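Selenium-binding protein (Sulfolobus tokodaii, PDB 2ECE) is of unknown function but folds as a beta-propeller and may bind selenium. Local coordinates at residues T11-P16 against A80-L85; L386-D391 against G452-D457; F76-C81 against Q446-G451. All blocks are in the same frame, centred on the assembly; numbering follows the deposited sequence.

Contact 1. Residues T11-P16 against A80-L85; sequences TFYPSP and ACSSAL
The N-terminal tail, just before helix 16-20, packs here on the 3-10 turn 82-85. That turn follows strand 77-78, the inner strand of a propeller blade. F12 carries the apolar half of the contact. Its CG stands beside the backbone N (chi1 -74°), which lays the ring along the peptide of C81. The carbonyl O of C81 sits over one ring face, toward the rim, with C81 O 3.5 Å from F12 CE1. This oxygen is also held by its own turn, as A84 N donates to it over 2.9 Å. The methyl group of A84 touches the ring as well, with its CB 3.5 Å from F12 CE2. A80 CB lies 4.0 Å from F12 CZ. L85 uses one branch: its CD1 lies 3.8 Å from F12 CB. The same methyl group rests against the start of the proline, 3.5 Å from P14 N. An alanine in place of F12 would remove the ring and would probably leave the C81 peptide and the A84 methyl group without their packing partner.

The polar half centres on S82. Y13 N donates to S82 OG over 2.8 Å, nearly straight at 167°. S82 OG is also hydrogen-bonded to D457, so two bonds grip the buried hydroxyl. A water lies within hydrogen-bonding distance of P14 O and S82 O and may serve either. The Y13 ring passes S82 OG with CD1, and its hydroxyl bonds to G451 O. C81 is fixed separately by its disulfide to C145. With the Y13 N-H directed at the S82 oxygen, the hydroxyl proton is probably turned to the D457 carboxylate, so S82 would link the tail to the C-terminal loop.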
loop_
_atom_site.group_PDB
_atom_site.type_symbol
_atom_site.label_atom_id
_atom_site.label_comp_id
_atom_site.label_asym_id
_atom_site.label_seq_id
_atom_site.Cartn_x
_atom_site.Cartn_y
_atom_site.Cartn_z
ATOM N N THR A 11 13.040 -13.477 -11.722
ATOM C CA THR A 11 12.202 -13.039 -10.610
ATOM C C THR A 11 10.712 -13.218 -10.901
ATOM O O THR A 11 9.867 -12.849 -10.086
ATOM C CB THR A 11 12.473 -11.574 -10.230
ATOM O OG1 THR A 11 12.202 -10.730 -11.351
ATOM C CG2 THR A 11 13.925 -11.403 -9.793
ATOM N N PHE A 12 10.389 -13.768 -12.070
ATOM C CA PHE A 12 8.994 -14.032 -12.408
ATOM C C PHE A 12 8.698 -15.419 -11.842
ATOM O O PHE A 12 9.408 -16.380 -12.139
ATOM C CB PHE A 12 8.772 -14.063 -13.921
ATOM C CG PHE A 12 8.797 -12.712 -14.583
ATOM C CD1 PHE A 12 8.944 -11.541 -13.840
ATOM C CD2 PHE A 12 8.672 -12.612 -15.966
ATOM C CE1 PHE A 12 8.969 -10.295 -14.464
ATOM C CE2 PHE A 12 8.694 -11.375 -16.599
ATOM C CZ PHE A 12 8.844 -10.207 -15.843
ATOM N N TYR A 13 7.654 -15.521 -11.030
ATOM C CA TYR A 13 7.289 -16.793 -10.426
ATOM C C TYR A 13 5.908 -17.197 -10.927
ATOM O O TYR A 13 4.983 -16.387 -10.920
ATOM C CB TYR A 13 7.281 -16.652 -8.898
ATOM C CG TYR A 13 8.423 -15.809 -8.362
ATOM C CD1 TYR A 13 8.185 -14.530 -7.846
ATOM C CD2 TYR A 13 9.739 -16.279 -8.387
ATOM C CE1 TYR A 13 9.228 -13.732 -7.363
ATOM C CE2 TYR A 13 10.797 -15.492 -7.910
ATOM C CZ TYR A 13 10.531 -14.216 -7.397
ATOM O OH TYR A 13 11.561 -13.439 -6.918
ATOM N N PRO A 14 5.750 -18.454 -11.377
ATOM C CA PRO A 14 4.443 -18.904 -11.875
ATOM C C PRO A 14 3.376 -18.869 -10.788
ATOM O O PRO A 14 2.243 -18.454 -11.022
ATOM C CB PRO A 14 4.711 -20.348 -12.322
ATOM C CG PRO A 14 6.181 -20.374 -12.595
ATOM C CD PRO A 14 6.741 -19.539 -11.471
ATOM N N SER A 15 3.766 -19.293 -9.593
ATOM C CA SER A 15 2.846 -19.393 -8.471
ATOM C C SER A 15 3.403 -18.910 -7.143
ATOM O O SER A 15 4.604 -18.676 -7.005
ATOM C CB SER A 15 2.469 -20.850 -8.295
ATOM O OG SER A 15 3.656 -21.602 -8.123
ATOM N N PRO A 16 2.523 -18.777 -6.138
ATOM C CA PRO A 16 2.902 -18.334 -4.796
ATOM C C PRO A 16 3.970 -19.261 -4.214
ATOM O O PRO A 16 4.961 -18.800 -3.646
ATOM C CB PRO A 16 1.583 -18.415 -4.034
ATOM C CG PRO A 16 0.603 -17.993 -5.080
ATOM C CD PRO A 16 1.054 -18.824 -6.266
ATOM N N ALA A 80 6.949 -4.677 -14.681
ATOM C CA ALA A 80 6.509 -6.035 -14.982
ATOM C C ALA A 80 6.813 -6.970 -13.825
ATOM O O ALA A 80 7.748 -6.746 -13.053
ATOM C CB ALA A 80 7.194 -6.546 -16.260
ATOM N N CYS A 81 6.019 -8.027 -13.713
ATOM C CA CYS A 81 6.220 -8.980 -12.643
ATOM C C CYS A 81 5.715 -10.378 -13.001
ATOM O O CYS A 81 5.540 -10.687 -14.176
ATOM C CB CYS A 81 5.564 -8.452 -11.368
ATOM S SG CYS A 81 3.799 -8.010 -11.459
ATOM N N SER A 82 5.481 -11.219 -11.995
ATOM C CA SER A 82 5.035 -12.593 -12.238
ATOM C C SER A 82 3.824 -12.737 -13.161
ATOM O O SER A 82 3.651 -13.770 -13.816
ATOM C CB SER A 82 4.758 -13.294 -10.905
ATOM O OG SER A 82 5.958 -13.432 -10.158
ATOM N N SER A 83 2.989 -11.705 -13.212
ATOM C CA SER A 83 1.802 -11.730 -14.057
ATOM C C SER A 83 2.161 -11.914 -15.531
ATOM O O SER A 83 1.307 -12.289 -16.332
ATOM C CB SER A 83 1.007 -10.436 -13.884
ATOM O OG SER A 83 1.800 -9.311 -14.244
ATOM N N ALA A 84 3.420 -11.656 -15.883
ATOM C CA ALA A 84 3.873 -11.797 -17.269
ATOM C C ALA A 84 3.856 -13.251 -17.741
ATOM O O ALA A 84 3.874 -13.519 -18.945
ATOM C CB ALA A 84 5.281 -11.224 -17.428
ATOM N N LEU A 85 3.840 -14.181 -16.792
ATOM C CA LEU A 85 3.818 -15.600 -17.117
ATOM C C LEU A 85 2.396 -16.068 -17.418
ATOM O O LEU A 85 2.173 -17.233 -17.752
ATOM C CB LEU A 85 4.408 -16.414 -15.966
ATOM C CG LEU A 85 5.900 -16.176 -15.692
ATOM C CD1 LEU A 85 6.333 -16.987 -14.483
ATOM C CD2 LEU A 85 6.723 -16.567 -16.916
HETATM O O HOH W 1 2.196 -16.084 -12.962
#

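Contact 2. Residues L386-D391 against G452-D457; sequences LEISRD and GDASSD
An Asx turn at D453 shapes the loop after strand 443-449, and this turn packs against strand 386-388, the innermost strand of the blade next door. D453 OD1 accepts from S455 N over 3.0 Å, using its anti lone pair. E387 crosses D453 at about a right angle. Its CG is anti to the backbone N (chi1 -163°), and the chain then bends at chi2. This sets the two carboxylates in a stack with planes 13° apart, and E387 CD lies 3.3 Å from D453 OD1. Two like charges so close would repel, and partners surround them. S455 OG donates to E387 OE1 over a very short 2.4 Å. I388 N donates to E387 OE2 over 2.8 Å. Each of these donors comes from above the E387 carboxylate plane. R448, on strand 443-449, forms a salt bridge to D453 OD1 and bonds to S455 OG through its other amino group. Its positive charge would offset part of the repulsion, and one of the acids may hold a proton.

Next to the acids the two backbones meet directly. A454 N donates to I388 O over 3.2 Å, in the carbonyl plane. The methyl group of A454 points at the strand, with its CB 3.8 Å from I388 CB. At the far end R390 NE donates to G452 O over 3.2 Å, from well above the carbonyl plane. The stronger hold on R390 is elsewhere: its NH2 bonds to P23 O, and NH1 bonds to A19 O. At the G452 backbone angles a CB would clash with the preceding carbonyl O, which calls for glycine. A loop that leaves an inner strand and binds the neighbouring blade fits a beta-propeller closed by a Velcro blade, C-terminal inside and N-terminal outside.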
loop_
_atom_site.group_PDB
_atom_site.type_symbol
_atom_site.label_atom_id
_atom_site.label_comp_id
_atom_site.label_asym_id
_atom_site.label_seq_id
_atom_site.Cartn_x
_atom_site.Cartn_y
_atom_site.Cartn_z
ATOM N N LEU A 386 3.349 -1.742 5.377
ATOM C CA LEU A 386 4.025 -2.987 5.718
ATOM C C LEU A 386 4.398 -3.704 4.433
ATOM O O LEU A 386 3.773 -3.491 3.388
ATOM C CB LEU A 386 3.087 -3.922 6.496
ATOM C CG LEU A 386 2.372 -3.456 7.762
ATOM C CD1 LEU A 386 1.324 -4.486 8.173
ATOM C CD2 LEU A 386 3.394 -3.259 8.870
ATOM N N GLU A 387 5.420 -4.543 4.500
ATOM C CA GLU A 387 5.777 -5.352 3.345
ATOM C C GLU A 387 6.415 -6.629 3.863
ATOM O O GLU A 387 7.181 -6.600 4.824
ATOM C CB GLU A 387 6.712 -4.625 2.392
ATOM C CG GLU A 387 6.716 -5.310 1.031
ATOM C CD GLU A 387 5.314 -5.730 0.615
ATOM O OE1 GLU A 387 4.552 -4.869 0.125
ATOM O OE2 GLU A 387 4.961 -6.922 0.803
ATOM N N ILE A 388 6.080 -7.750 3.235
ATOM C CA ILE A 388 6.577 -9.047 3.676
ATOM C C ILE A 388 7.469 -9.725 2.652
ATOM O O ILE A 388 7.179 -9.711 1.454
ATOM C CB ILE A 388 5.405 -10.007 3.954
ATOM C CG1 ILE A 388 4.283 -9.276 4.693
ATOM C CG2 ILE A 388 5.894 -11.199 4.766
ATOM C CD1 ILE A 388 2.925 -9.985 4.608
ATOM N N SER A 389 8.551 -10.335 3.127
ATOM C CA SER A 389 9.453 -11.048 2.238
ATOM C C SER A 389 8.656 -12.211 1.652
ATOM O O SER A 389 7.656 -12.639 2.225
ATOM C CB SER A 389 10.657 -11.577 3.022
ATOM O OG SER A 389 10.230 -12.375 4.114
ATOM N N ARG A 390 9.095 -12.718 0.507
ATOM C CA ARG A 390 8.404 -13.828 -0.126
ATOM C C ARG A 390 8.395 -15.078 0.741
ATOM O O ARG A 390 7.408 -15.817 0.741
ATOM C CB ARG A 390 9.017 -14.122 -1.499
ATOM C CG ARG A 390 8.444 -13.233 -2.592
ATOM C CD ARG A 390 9.164 -13.358 -3.927
ATOM N NE ARG A 390 10.523 -12.828 -3.890
ATOM C CZ ARG A 390 11.601 -13.548 -3.595
ATOM N NH1 ARG A 390 11.482 -14.840 -3.312
ATOM N NH2 ARG A 390 12.797 -12.977 -3.584
ATOM N N ASP A 391 9.469 -15.314 1.497
ATOM C CA ASP A 391 9.504 -16.499 2.350
ATOM C C ASP A 391 8.645 -16.299 3.588
ATOM O O ASP A 391 8.465 -17.223 4.381
ATOM C CB ASP A 391 10.946 -16.882 2.743
ATOM C CG ASP A 391 11.649 -15.820 3.583
ATOM O OD1 ASP A 391 10.972 -14.961 4.187
ATOM O OD2 ASP A 391 12.899 -15.864 3.653
ATOM N N GLY A 452 10.768 -8.901 -5.847
ATOM C CA GLY A 452 9.351 -9.057 -5.563
ATOM C C GLY A 452 9.032 -9.312 -4.100
ATOM O O GLY A 452 9.877 -9.790 -3.347
ATOM N N ASP A 453 7.808 -8.986 -3.697
ATOM C CA ASP A 453 7.373 -9.185 -2.324
ATOM C C ASP A 453 5.915 -9.623 -2.285
ATOM O O ASP A 453 5.343 -10.001 -3.308
ATOM C CB ASP A 453 7.575 -7.901 -1.508
ATOM C CG ASP A 453 7.034 -6.674 -2.213
ATOM O OD1 ASP A 453 5.827 -6.655 -2.505
ATOM O OD2 ASP A 453 7.818 -5.732 -2.479
ATOM N N ALA A 454 5.312 -9.559 -1.103
ATOM C CA ALA A 454 3.933 -9.990 -0.919
ATOM C C ALA A 454 2.824 -9.092 -1.481
ATOM O O ALA A 454 1.657 -9.497 -1.478
ATOM C CB ALA A 454 3.680 -10.243 0.563
ATOM N N SER A 455 3.153 -7.891 -1.952
ATOM C CA SER A 455 2.114 -7.012 -2.490
ATOM C C SER A 455 2.471 -6.449 -3.859
ATOM O O SER A 455 1.747 -5.618 -4.406
ATOM C CB SER A 455 1.836 -5.849 -1.529
ATOM O OG SER A 455 2.841 -4.851 -1.612
ATOM N N SER A 456 3.575 -6.923 -4.419
ATOM C CA SER A 456 4.036 -6.440 -5.712
ATOM C C SER A 456 3.637 -7.313 -6.897
ATOM O O SER A 456 3.537 -6.815 -8.017
ATOM C CB SER A 456 5.558 -6.324 -5.703
ATOM O OG SER A 456 6.149 -7.612 -5.636
ATOM N N ASP A 457 3.417 -8.605 -6.643
ATOM C CA ASP A 457 3.087 -9.568 -7.694
ATOM C C ASP A 457 1.778 -10.325 -7.513
ATOM O O ASP A 457 1.345 -10.584 -6.395
ATOM C CB ASP A 457 4.188 -10.633 -7.799
ATOM C CG ASP A 457 5.499 -10.087 -8.306
ATOM O OD1 ASP A 457 5.948 -9.040 -7.797
ATOM O OD2 ASP A 457 6.085 -10.723 -9.205
#

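Contact 3. Residues F76-C81 against Q446-G451; sequences FGWNAC and QVRLSG
Two hydrogen bonds hold the F76 backbone to side chains of strand 443-449. F76 N donates to Q446 OE1 over 2.8 Å, in the plane of the amide carbonyl. R448 NE donates to F76 O, also over 2.8 Å. That bond lies in the carbonyl plane and close to the plane of the guanidinium. The F76 ring also turns to this strand, with CG between the backbone N and the carbonyl carbon, and slides past R448 in the opposite direction. R448 CD sits over the centre of the ring in a CH-pi contact, 12° off the ring normal. R448 CB is 3.7 Å from F76 CZ. The ring edge meets the backbone, with F76 CE1 3.3 Å from Q446 O.

The two strands are the inner strands of adjacent propeller blades, and their touching parts run about 22° apart. Strand 443-449 comes from the C-terminal end of the chain but completes the sheet begun by strand 27-33, the Velcro closure of a beta-propeller. The nearest CA atoms, those of F76 and Q446, are 7.0 Å apart, so side chains span the gap between the blades.

A water fills the next position along. W78 NE1 donates to it over 2.7 Å, and the water donates to L449 O over the same distance.

Further out, the R448 guanidinium is held mainly by D453 and S455 of the following loop; NH1 also donates to V447 O over 3.2 Å. The chi1 of R448, -108°, is far from a staggered value. The amide NE2 of Q446 lies over one guanidinium face. R95 makes a cation-pi contact with W78. The F76 ring also packs on Y29 and A31 of its neighbour's blade and on L98 and V100 of its own.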
loop_
_atom_site.group_PDB
_atom_site.type_symbol
_atom_site.label_atom_id
_atom_site.label_comp_id
_atom_site.label_asym_id
_atom_site.label_seq_id
_atom_site.Cartn_x
_atom_site.Cartn_y
_atom_site.Cartn_z
ATOM N N PHE A 76 4.284 2.750 -5.086
ATOM C CA PHE A 76 4.951 2.567 -6.375
ATOM C C PHE A 76 5.059 1.079 -6.696
ATOM O O PHE A 76 4.794 0.233 -5.846
ATOM C CB PHE A 76 6.342 3.237 -6.417
ATOM C CG PHE A 76 7.370 2.622 -5.498
ATOM C CD1 PHE A 76 7.320 2.841 -4.127
ATOM C CD2 PHE A 76 8.403 1.840 -6.016
ATOM C CE1 PHE A 76 8.286 2.293 -3.275
ATOM C CE2 PHE A 76 9.378 1.281 -5.175
ATOM C CZ PHE A 76 9.317 1.510 -3.802
ATOM N N GLY A 77 5.436 0.753 -7.924
ATOM C CA GLY A 77 5.538 -0.647 -8.290
ATOM C C GLY A 77 6.452 -0.897 -9.467
ATOM O O GLY A 77 7.082 0.023 -9.976
ATOM N N TRP A 78 6.528 -2.154 -9.891
ATOM C CA TRP A 78 7.373 -2.539 -11.019
ATOM C C TRP A 78 6.649 -2.454 -12.349
ATOM O O TRP A 78 5.424 -2.535 -12.403
ATOM C CB TRP A 78 7.868 -3.974 -10.842
ATOM C CG TRP A 78 8.694 -4.187 -9.621
ATOM C CD1 TRP A 78 8.273 -4.672 -8.419
ATOM C CD2 TRP A 78 10.101 -3.974 -9.502
ATOM N NE1 TRP A 78 9.337 -4.784 -7.559
ATOM C CE2 TRP A 78 10.472 -4.364 -8.199
ATOM C CE3 TRP A 78 11.087 -3.493 -10.376
ATOM C CZ2 TRP A 78 11.794 -4.289 -7.742
ATOM C CZ3 TRP A 78 12.406 -3.420 -9.920
ATOM C CH2 TRP A 78 12.742 -3.818 -8.615
ATOM N N ASN A 79 7.420 -2.312 -13.426
ATOM C CA ASN A 79 6.856 -2.246 -14.769
ATOM C C ASN A 79 6.291 -3.618 -15.144
ATOM O O ASN A 79 5.285 -3.718 -15.841
ATOM C CB ASN A 79 7.934 -1.844 -15.786
ATOM C CG ASN A 79 9.019 -2.898 -15.929
ATOM O OD1 ASN A 79 9.729 -3.201 -14.972
ATOM N ND2 ASN A 79 9.147 -3.465 -17.128
ATOM N N ALA A 80 6.949 -4.677 -14.681
ATOM C CA ALA A 80 6.509 -6.035 -14.982
ATOM C C ALA A 80 6.813 -6.970 -13.825
ATOM O O ALA A 80 7.748 -6.746 -13.053
ATOM C CB ALA A 80 7.194 -6.546 -16.260
ATOM N N CYS A 81 6.019 -8.027 -13.713
ATOM C CA CYS A 81 6.220 -8.980 -12.643
ATOM C C CYS A 81 5.715 -10.378 -13.001
ATOM O O CYS A 81 5.540 -10.687 -14.176
ATOM C CB CYS A 81 5.564 -8.452 -11.368
ATOM S SG CYS A 81 3.799 -8.010 -11.459
ATOM N N GLN A 446 5.791 3.391 1.101
ATOM C CA GLN A 446 5.846 2.022 0.584
ATOM C C GLN A 446 7.234 1.446 0.362
ATOM O O GLN A 446 8.170 2.146 -0.015
ATOM C CB GLN A 446 5.035 1.892 -0.704
ATOM C CG GLN A 446 4.831 0.431 -1.120
ATOM C CD GLN A 446 3.664 0.256 -2.056
ATOM O OE1 GLN A 446 3.577 0.923 -3.092
ATOM N NE2 GLN A 446 2.757 -0.647 -1.705
ATOM N N VAL A 447 7.347 0.147 0.606
ATOM C CA VAL A 447 8.600 -0.572 0.444
ATOM C C VAL A 447 8.445 -1.651 -0.622
ATOM O O VAL A 447 7.456 -2.377 -0.632
ATOM C CB VAL A 447 9.017 -1.244 1.782
ATOM C CG1 VAL A 447 10.235 -2.133 1.580
ATOM C CG2 VAL A 447 9.322 -0.173 2.819
ATOM N N ARG A 448 9.412 -1.737 -1.530
ATOM C CA ARG A 448 9.397 -2.770 -2.561
ATOM C C ARG A 448 10.718 -3.517 -2.452
ATOM O O ARG A 448 11.790 -2.920 -2.566
ATOM C CB ARG A 448 9.246 -2.176 -3.973
ATOM C CG ARG A 448 7.860 -2.419 -4.597
ATOM C CD ARG A 448 6.793 -1.521 -3.964
ATOM N NE ARG A 448 5.419 -1.937 -4.255
ATOM C CZ ARG A 448 4.793 -2.941 -3.648
ATOM N NH1 ARG A 448 5.413 -3.646 -2.710
ATOM N NH2 ARG A 448 3.541 -3.235 -3.970
ATOM N N LEU A 449 10.640 -4.822 -2.223
ATOM C CA LEU A 449 11.843 -5.632 -2.084
ATOM C C LEU A 449 12.354 -6.124 -3.438
ATOM O O LEU A 449 11.572 -6.538 -4.296
ATOM C CB LEU A 449 11.555 -6.827 -1.170
ATOM C CG LEU A 449 10.934 -6.487 0.191
ATOM C CD1 LEU A 449 10.596 -7.776 0.940
ATOM C CD2 LEU A 449 11.905 -5.624 0.999
ATOM N N SER A 450 13.666 -6.067 -3.633
ATOM C CA SER A 450 14.256 -6.530 -4.883
ATOM C C SER A 450 13.832 -7.985 -5.090
ATOM O O SER A 450 13.892 -8.787 -4.165
ATOM C CB SER A 450 15.784 -6.428 -4.822
ATOM O OG SER A 450 16.309 -7.168 -3.730
ATOM N N GLY A 451 13.382 -8.316 -6.296
ATOM C CA GLY A 451 12.957 -9.681 -6.559
ATOM C C GLY A 451 11.485 -9.935 -6.278
ATOM O O GLY A 451 11.001 -11.054 -6.445
HETATM O O HOH W 2 9.131 -5.805 -5.046
#

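Overall arrangement
From the N terminus, contact 1 comes first. It closes a loop of 63 residues between the tail and the turn after strand 77-78, and that loop includes strands 27-33, 44-49 and 60-65. Contact 3 starts at 76-81, sharing A80 and C81 with contact 1, and spans 364 residues to strand 443-449, almost the whole propeller. Contact 2 opens inside that span at 386-391 and closes just beyond it at 452-457, so contacts 2 and 3 cross. Contacts 1 and 2 are in series. The C-terminal segment 446-457 thus joins the blades on its two flanks, and contact 1 adds the N-terminal tail. Centres are about 9 to 13 Å apart.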